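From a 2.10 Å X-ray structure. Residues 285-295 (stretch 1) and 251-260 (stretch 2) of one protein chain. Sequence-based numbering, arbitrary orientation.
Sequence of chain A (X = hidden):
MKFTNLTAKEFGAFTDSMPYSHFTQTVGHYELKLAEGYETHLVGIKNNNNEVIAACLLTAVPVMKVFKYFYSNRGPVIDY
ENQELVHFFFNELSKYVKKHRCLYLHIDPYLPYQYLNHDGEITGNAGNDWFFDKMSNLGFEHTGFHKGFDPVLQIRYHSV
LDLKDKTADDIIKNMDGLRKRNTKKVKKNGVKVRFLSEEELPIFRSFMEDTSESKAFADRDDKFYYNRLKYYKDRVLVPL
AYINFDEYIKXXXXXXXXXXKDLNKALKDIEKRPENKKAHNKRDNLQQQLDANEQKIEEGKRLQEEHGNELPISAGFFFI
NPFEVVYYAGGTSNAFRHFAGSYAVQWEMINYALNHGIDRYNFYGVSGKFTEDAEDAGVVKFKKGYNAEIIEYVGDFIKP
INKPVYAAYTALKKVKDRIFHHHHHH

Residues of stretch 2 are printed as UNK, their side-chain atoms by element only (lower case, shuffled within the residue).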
# COMPACT_ATOMS: atom_id res chain seq x y z
N ASN A 285 -28.00 -31.30 14.94
CA ASN A 285 -26.82 -30.49 14.69
C ASN A 285 -26.30 -30.75 13.27
O ASN A 285 -26.07 -29.83 12.49
CB ASN A 285 -25.74 -30.83 15.73
CG ASN A 285 -24.35 -30.34 15.33
OD1 ASN A 285 -23.97 -29.18 15.58
ND2 ASN A 285 -23.59 -31.22 14.70
N LEU A 286 -26.14 -32.03 12.94
CA LEU A 286 -25.65 -32.44 11.62
C LEU A 286 -26.61 -32.10 10.48
O LEU A 286 -26.19 -31.64 9.41
CB LEU A 286 -25.33 -33.94 11.63
CG LEU A 286 -24.16 -34.35 12.53
CD1 LEU A 286 -24.03 -35.86 12.55
CD2 LEU A 286 -22.88 -33.73 12.04
N GLN A 287 -27.91 -32.32 10.70
CA GLN A 287 -28.89 -32.05 9.66
C GLN A 287 -28.85 -30.57 9.30
O GLN A 287 -28.94 -30.20 8.12
CB GLN A 287 -30.29 -32.41 10.14
CG GLN A 287 -31.34 -32.31 9.04
CD GLN A 287 -30.95 -33.13 7.81
OE1 GLN A 287 -30.74 -32.59 6.72
NE2 GLN A 287 -30.85 -34.44 7.99
N GLN A 288 -28.72 -29.72 10.31
CA GLN A 288 -28.67 -28.28 10.09
C GLN A 288 -27.46 -27.92 9.23
O GLN A 288 -27.57 -27.09 8.31
CB GLN A 288 -28.62 -27.56 11.43
CG GLN A 288 -28.97 -26.09 11.37
CD GLN A 288 -29.14 -25.48 12.74
OE1 GLN A 288 -29.94 -24.57 12.93
NE2 GLN A 288 -28.37 -25.97 13.72
N GLN A 289 -26.31 -28.53 9.51
CA GLN A 289 -25.11 -28.26 8.74
C GLN A 289 -25.29 -28.75 7.31
O GLN A 289 -24.82 -28.12 6.36
CB GLN A 289 -23.90 -28.95 9.36
CG GLN A 289 -23.53 -28.45 10.74
CD GLN A 289 -22.38 -29.23 11.33
OE1 GLN A 289 -21.25 -29.17 10.83
NE2 GLN A 289 -22.65 -29.99 12.38
N LEU A 290 -25.97 -29.89 7.14
CA LEU A 290 -26.20 -30.42 5.81
C LEU A 290 -27.05 -29.44 5.00
O LEU A 290 -26.78 -29.20 3.83
CB LEU A 290 -26.89 -31.79 5.87
CG LEU A 290 -25.95 -32.97 6.14
CD1 LEU A 290 -26.75 -34.19 6.57
CD2 LEU A 290 -25.13 -33.27 4.88
N ASP A 291 -28.07 -28.86 5.62
CA ASP A 291 -28.93 -27.92 4.91
C ASP A 291 -28.15 -26.67 4.52
O ASP A 291 -28.32 -26.13 3.42
CB ASP A 291 -30.16 -27.55 5.75
CG ASP A 291 -31.04 -28.76 6.05
OD1 ASP A 291 -30.90 -29.79 5.35
OD2 ASP A 291 -31.89 -28.68 6.97
N ALA A 292 -27.28 -26.21 5.40
CA ALA A 292 -26.49 -25.03 5.09
C ALA A 292 -25.52 -25.40 3.95
O ALA A 292 -25.30 -24.63 3.02
CB ALA A 292 -25.72 -24.58 6.32
N ASN A 293 -24.94 -26.59 4.03
CA ASN A 293 -24.01 -27.06 3.02
C ASN A 293 -24.72 -27.11 1.66
O ASN A 293 -24.17 -26.68 0.64
CB ASN A 293 -23.46 -28.44 3.38
CG ASN A 293 -22.60 -29.04 2.29
OD1 ASN A 293 -21.38 -28.83 2.23
ND2 ASN A 293 -23.23 -29.80 1.39
N GLU A 294 -25.95 -27.62 1.66
CA GLU A 294 -26.73 -27.74 0.44
C GLU A 294 -26.99 -26.37 -0.19
O GLU A 294 -26.86 -26.20 -1.41
CB GLU A 294 -28.05 -28.44 0.74
CG GLU A 294 -28.93 -28.61 -0.48
CD GLU A 294 -30.15 -29.45 -0.19
OE1 GLU A 294 -30.92 -29.08 0.72
OE2 GLU A 294 -30.33 -30.49 -0.87
N GLN A 295 -27.37 -25.39 0.63
CA GLN A 295 -27.63 -24.05 0.13
C GLN A 295 -26.35 -23.43 -0.42
O GLN A 295 -26.40 -22.68 -1.38
CB GLN A 295 -28.21 -23.15 1.23
CG GLN A 295 -29.66 -23.47 1.55
CD GLN A 295 -30.26 -22.56 2.61
OE1 GLN A 295 -30.28 -21.33 2.45
NE2 GLN A 295 -30.76 -23.16 3.69
N UNK A 251 -15.04 -29.02 -3.05
CA UNK A 251 -14.74 -28.99 -1.62
C UNK A 251 -16.02 -29.16 -0.80
O UNK A 251 -16.04 -29.90 0.18
c UNK A 251 -12.59 -27.57 -1.59
c UNK A 251 -12.08 -26.12 -1.65
o UNK A 251 -12.48 -25.30 -0.79
o UNK A 251 -11.26 -25.81 -2.55
c UNK A 251 -14.07 -27.67 -1.24
N UNK A 252 -17.08 -28.46 -1.19
CA UNK A 252 -18.34 -28.56 -0.46
C UNK A 252 -18.90 -29.98 -0.51
O UNK A 252 -19.46 -30.47 0.48
c UNK A 252 -19.37 -27.57 -1.02
c UNK A 252 -19.12 -26.10 -0.69
c UNK A 252 -19.34 -25.87 0.81
c UNK A 252 -20.05 -25.22 -1.50
N UNK A 253 -18.75 -30.65 -1.65
CA UNK A 253 -19.27 -32.00 -1.74
C UNK A 253 -18.47 -32.95 -0.89
O UNK A 253 -19.02 -33.89 -0.31
o UNK A 253 -21.68 -32.35 -3.48
n UNK A 253 -20.42 -31.27 -4.99
c UNK A 253 -19.30 -32.46 -3.20
c UNK A 253 -20.57 -32.02 -3.91
N UNK A 254 -17.17 -32.70 -0.78
CA UNK A 254 -16.32 -33.56 0.04
C UNK A 254 -16.70 -33.37 1.50
O UNK A 254 -16.71 -34.33 2.27
o UNK A 254 -12.46 -32.11 -1.61
c UNK A 254 -14.52 -33.31 -1.70
o UNK A 254 -12.49 -34.06 -2.66
c UNK A 254 -14.86 -33.22 -0.21
c UNK A 254 -13.05 -33.15 -2.01
N UNK A 255 -17.04 -32.14 1.87
CA UNK A 255 -17.44 -31.86 3.24
C UNK A 255 -18.81 -32.50 3.47
O UNK A 255 -19.08 -33.04 4.55
o UNK A 255 -17.25 -27.48 3.01
c UNK A 255 -17.51 -30.35 3.48
o UNK A 255 -15.26 -27.60 3.95
c UNK A 255 -16.21 -29.63 3.12
c UNK A 255 -16.25 -28.13 3.38
N UNK A 256 -19.66 -32.47 2.45
CA UNK A 256 -20.99 -33.06 2.57
C UNK A 256 -20.92 -34.57 2.82
O UNK A 256 -21.66 -35.12 3.64
n UNK A 256 -27.51 -32.43 1.76
n UNK A 256 -25.56 -32.98 0.69
c UNK A 256 -26.26 -32.14 1.44
c UNK A 256 -23.28 -33.19 1.49
c UNK A 256 -24.16 -32.79 0.33
n UNK A 256 -25.69 -31.02 1.92
c UNK A 256 -21.82 -32.79 1.31
N UNK A 257 -20.02 -35.25 2.11
CA UNK A 257 -19.87 -36.69 2.29
C UNK A 257 -19.58 -36.99 3.75
O UNK A 257 -20.19 -37.88 4.35
c UNK A 257 -18.73 -37.24 1.43
c UNK A 257 -19.00 -37.12 -0.05
o UNK A 257 -20.19 -37.22 -0.44
o UNK A 257 -18.03 -36.93 -0.82
N UNK A 258 -18.65 -36.23 4.34
CA UNK A 258 -18.30 -36.43 5.74
C UNK A 258 -19.51 -36.20 6.66
O UNK A 258 -19.74 -36.97 7.59
c UNK A 258 -17.15 -35.50 6.15
c UNK A 258 -16.97 -35.53 7.67
c UNK A 258 -14.64 -35.12 5.80
c UNK A 258 -15.87 -35.93 5.43
N UNK A 259 -20.27 -35.14 6.40
CA UNK A 259 -21.44 -34.85 7.22
C UNK A 259 -22.45 -36.00 7.13
O UNK A 259 -23.05 -36.40 8.13
c UNK A 259 -22.17 -31.08 6.45
c UNK A 259 -22.12 -33.55 6.75
c UNK A 259 -21.41 -32.07 8.63
c UNK A 259 -21.43 -32.23 7.11
N UNK A 260 -22.63 -36.54 5.92
CA UNK A 260 -23.57 -37.64 5.71
C UNK A 260 -23.16 -38.88 6.49
O UNK A 260 -24.00 -39.57 7.08
c UNK A 260 -23.71 -37.97 4.22
o UNK A 260 -25.78 -36.78 4.03
n UNK A 260 -24.35 -36.62 2.31
c UNK A 260 -24.70 -37.07 3.51
O HOH W 1 -29.51 -30.93 3.31

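Position 251 carries three side-chain carbons in a line, the third bearing two oxygens, and its side chain makes no contact with stretch 1; a carboxylate on a two-carbon stem is Glu251. Position 252 has four carbons forked at the second. That is Leu252, with CB toward the partner helix and its side chain against the end of the Asn293 side chain. Position 253 shows two carbons, the second holding one oxygen and one nitrogen: a short amide, Asn253, without contact. Position 254, again three carbons ending in two oxygens, points away and is Glu254. The same atoms at position 255 give Glu255, whose CB points toward stretch 1 and borders the side chain of Asn293.

Position 256 has three carbons, a nitrogen, then a carbon carrying two more nitrogens, and this guanidinium on an extended stem identifies Arg256. Its CB points sideways, but chi1 to chi3 are all t and carry the end to stretch 1. There NH1 donates to O of Leu290 (2.9 Å, 164° at the hydrogen), while CD2 of Leu290 covers one face of the group. Position 257, two carbons with two oxygens on the second, is Asp257, directed away. Position 258 has four carbons forked at the first, one arm two carbons long: Ile258, beyond reach of stretch 1. Position 259 has four carbons forked at the second, hence Leu259; CB lies 3.6 Å from CD2 of Leu290, and CD2 lies 4.1 Å from CD2 of Leu286. Position 260, two carbons with one oxygen and one nitrogen on the second, is Asn260; its CB points away, yet OD1 comes within 3.7 Å of CD2 of Leu290.

The two helices run nearly antiparallel, at 160°, with axes 9.9 Å apart at closest approach, and the contact buries 511 Å² in total. Packing is reciprocal: Leu259 fits as a knob among Leu286, Gln289, Leu290 and Asn293, and Asn293 fits among Leu252, Glu255, Arg256 and Leu259. The apolar part is Leu259 against Leu286 and Leu290; separately, CD2 of Leu259 lies 3.6 Å from OE1 of Gln289, a plain van der Waals contact. Arg256 adds the polar tie. O of Leu290 also accepts from N of Glu294 (2.8 Å) within its own helix, so the arginine shares an oxygen already engaged there. Water 1 extends the link, accepting from NH2 of Arg256 (2.9 Å) and donating to OD1 of Asp291 (2.7 Å). Glu294 contributes charge without a salt bridge: its OE2 is 4.3 Å from NH2 of Arg256 and well out of the guanidinium plane.

Stretch 2, residues 251-260: ELNEERDILN
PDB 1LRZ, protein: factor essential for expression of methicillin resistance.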